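Long-range contact in short-chain dehydrogenase/reductase SDR (Paraburkholderia phymatum, PDB 5VA8), which binds NADP in a Rossmann-fold subunit and probably acts as an NADP(H)-dependent oxidoreductase of the short-chain dehydrogenase/reductase family: residues L11-K16 and C244-G249. Residues are numbered along the deposited sequence; the frame is centred on the assembly and turned at random.
Sequences LGIAGK and CSVHAG
Two irregular loop segments approach most closely at Leu11 and Ser245 (CA to CA 4.8 Å), and one nearly straight backbone hydrogen bond joins them: Val246 N donates to Leu11 O (3.0 Å, 175° at the hydrogen) in the carbonyl plane. Val246 donates from within the type I turn Ser245 to Ala248, while the other segment goes on from Gly12 into the type II turn Ile13 to Lys16. Ser245 CB packs against Leu11 CB at 3.6 Å, with both leucine methyls near it. Ser245 OG, in the crowded position between its own backbone N and carbonyl carbon (chi1 76°), accepts from His247 N two residues on, 3.0 Å away, an ST turn, and is also hydrogen-bonded to Phe242 O. The two methyls of Val246 rest on successive carbonyl oxygens, CG2 3.4 Å from Leu11 O and CG1 3.5 Å from Gly12 O. The same CG2 lies over one face of the His247 ring, whose NE2 is hydrogen-bonded to Asp10 O while CD2 reaches Leu11 CD2 at 4.1 Å. Ile13 CG2 lies 3.4 Å from Cys244 O, a buried carbonyl without a polar partner. The contact ties the lead-in to first strand 17-20 to the loop before last strand 255-258 of the parallel Rossmann sheet characteristic of short-chain dehydrogenases/reductases.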
ATOM      1  N   LEU A  11     -18.891  22.808  10.259  1.00 21.09           N
ATOM      2  CA  LEU A  11     -17.571  22.594   9.678  1.00 20.21           C
ATOM      3  C   LEU A  11     -16.635  23.784   9.853  1.00 19.45           C
ATOM      4  O   LEU A  11     -15.458  23.679   9.485  1.00 19.49           O
ATOM      5  CB  LEU A  11     -17.691  22.252   8.191  1.00 20.75           C
ATOM      6  CG  LEU A  11     -18.467  20.964   7.897  1.00 22.98           C
ATOM      7  CD1 LEU A  11     -18.281  20.572   6.429  1.00 23.22           C
ATOM      8  CD2 LEU A  11     -18.057  19.841   8.839  1.00 26.68           C
ATOM      9  N   GLY A  12     -17.126  24.903  10.385  1.00 22.26           N
ATOM     10  CA  GLY A  12     -16.273  26.023  10.735  1.00 21.57           C
ATOM     11  C   GLY A  12     -15.667  26.793   9.583  1.00 20.40           C
ATOM     12  O   GLY A  12     -14.682  27.505   9.793  1.00 22.68           O
ATOM     13  N   ILE A  13     -16.229  26.698   8.375  1.00 17.77           N
ATOM     14  CA  ILE A  13     -15.600  27.306   7.207  1.00 15.96           C
ATOM     15  C   ILE A  13     -16.514  28.325   6.525  1.00 19.56           C
ATOM     16  O   ILE A  13     -16.256  28.728   5.394  1.00 19.55           O
ATOM     17  CB  ILE A  13     -15.111  26.231   6.215  1.00 17.94           C
ATOM     18  CG1 ILE A  13     -16.230  25.244   5.841  1.00 17.48           C
ATOM     19  CG2 ILE A  13     -13.910  25.494   6.808  1.00 17.33           C
ATOM     20  CD1 ILE A  13     -15.809  24.213   4.759  1.00 17.42           C
ATOM     21  N   ALA A  14     -17.573  28.758   7.204  1.00 19.94           N
ATOM     22  CA  ALA A  14     -18.432  29.798   6.661  1.00 20.09           C
ATOM     23  C   ALA A  14     -17.633  31.076   6.437  1.00 19.69           C
ATOM     24  O   ALA A  14     -16.874  31.514   7.309  1.00 21.69           O
ATOM     25  CB  ALA A  14     -19.605  30.067   7.604  1.00 20.34           C
ATOM     26  N   GLY A  15     -17.805  31.673   5.259  1.00 18.32           N
ATOM     27  CA  GLY A  15     -17.130  32.905   4.932  1.00 18.37           C
ATOM     28  C   GLY A  15     -15.758  32.729   4.322  1.00 18.35           C
ATOM     29  O   GLY A  15     -15.186  33.713   3.824  1.00 21.71           O
ATOM     30  N   LYS A  16     -15.218  31.514   4.333  1.00 17.58           N
ATOM     31  CA  LYS A  16     -13.966  31.252   3.654  1.00 14.50           C
ATOM     32  C   LYS A  16     -14.202  31.226   2.149  1.00 18.41           C
ATOM     33  O   LYS A  16     -15.339  31.213   1.668  1.00 19.59           O
ATOM     34  CB  LYS A  16     -13.349  29.938   4.135  1.00 16.66           C
ATOM     35  CG  LYS A  16     -12.872  30.003   5.585  1.00 19.69           C
ATOM     36  CD  LYS A  16     -11.974  28.833   5.920  1.00 22.81           C
ATOM     37  CE  LYS A  16     -11.670  28.766   7.417  1.00 24.56           C
ATOM     38  NZ  LYS A  16     -10.940  29.966   7.924  1.00 26.75           N
ATOM     39  N   CYS A 244     -12.282  19.678   3.952  1.00 13.64           N
ATOM     40  CA  CYS A 244     -12.012  21.105   3.954  1.00 12.66           C
ATOM     41  C   CYS A 244     -12.346  21.772   5.278  1.00 14.72           C
ATOM     42  O   CYS A 244     -12.106  22.974   5.417  1.00 15.46           O
ATOM     43  CB  CYS A 244     -12.794  21.786   2.826  1.00 10.88           C
ATOM     44  SG  CYS A 244     -12.213  21.342   1.167  1.00 15.19           S
ATOM     45  N   SER A 245     -12.866  21.024   6.248  1.00 15.10           N
ATOM     46  CA  SER A 245     -13.395  21.595   7.476  1.00 14.37           C
ATOM     47  C   SER A 245     -12.301  21.796   8.522  1.00 14.80           C
ATOM     48  O   SER A 245     -11.170  21.310   8.406  1.00 13.70           O
ATOM     49  CB  SER A 245     -14.478  20.692   8.063  1.00 16.07           C
ATOM     50  OG  SER A 245     -13.881  19.565   8.697  1.00 15.27           O
ATOM     51  N   VAL A 246     -12.683  22.491   9.595  1.00 15.36           N
ATOM     52  CA  VAL A 246     -11.792  22.648  10.741  1.00 15.45           C
ATOM     53  C   VAL A 246     -11.667  21.374  11.551  1.00 16.49           C
ATOM     54  O   VAL A 246     -10.894  21.346  12.517  1.00 18.76           O
ATOM     55  CB  VAL A 246     -12.268  23.799  11.648  1.00 16.48           C
ATOM     56  CG1 VAL A 246     -12.350  25.096  10.841  1.00 20.04           C
ATOM     57  CG2 VAL A 246     -13.614  23.455  12.317  1.00 18.36           C
ATOM     58  N   HIS A 247     -12.397  20.318  11.194  1.00 14.67           N
ATOM     59  CA  HIS A 247     -12.309  19.044  11.899  1.00 14.55           C
ATOM     60  C   HIS A 247     -11.407  18.041  11.196  1.00 15.34           C
ATOM     61  O   HIS A 247     -11.273  16.908  11.675  1.00 17.47           O
ATOM     62  CB  HIS A 247     -13.706  18.447  12.081  1.00 20.41           C
ATOM     63  CG  HIS A 247     -14.670  19.395  12.715  1.00 21.08           C
ATOM     64  ND1 HIS A 247     -14.491  19.897  13.988  1.00 23.40           N
ATOM     65  CD2 HIS A 247     -15.801  19.968  12.240  1.00 24.34           C
ATOM     66  CE1 HIS A 247     -15.482  20.722  14.275  1.00 27.24           C
ATOM     67  NE2 HIS A 247     -16.288  20.785  13.230  1.00 26.41           N
ATOM     68  N   ALA A 248     -10.783  18.428  10.080  1.00 14.33           N
ATOM     69  CA  ALA A 248      -9.900  17.549   9.330  1.00 14.32           C
ATOM     70  C   ALA A 248      -8.471  18.079   9.296  1.00 13.19           C
ATOM     71  O   ALA A 248      -7.689  17.697   8.421  1.00 13.33           O
ATOM     72  CB  ALA A 248     -10.432  17.349   7.910  1.00 14.40           C
ATOM     73  N   GLY A 249      -8.104  18.937  10.250  1.00 13.32           N
ATOM     74  CA  GLY A 249      -6.774  19.528  10.211  1.00 15.13           C
ATOM     75  C   GLY A 249      -5.635  18.576  10.536  1.00 15.25           C
ATOM     76  O   GLY A 249      -4.474  18.961  10.368  1.00 15.64           O
TER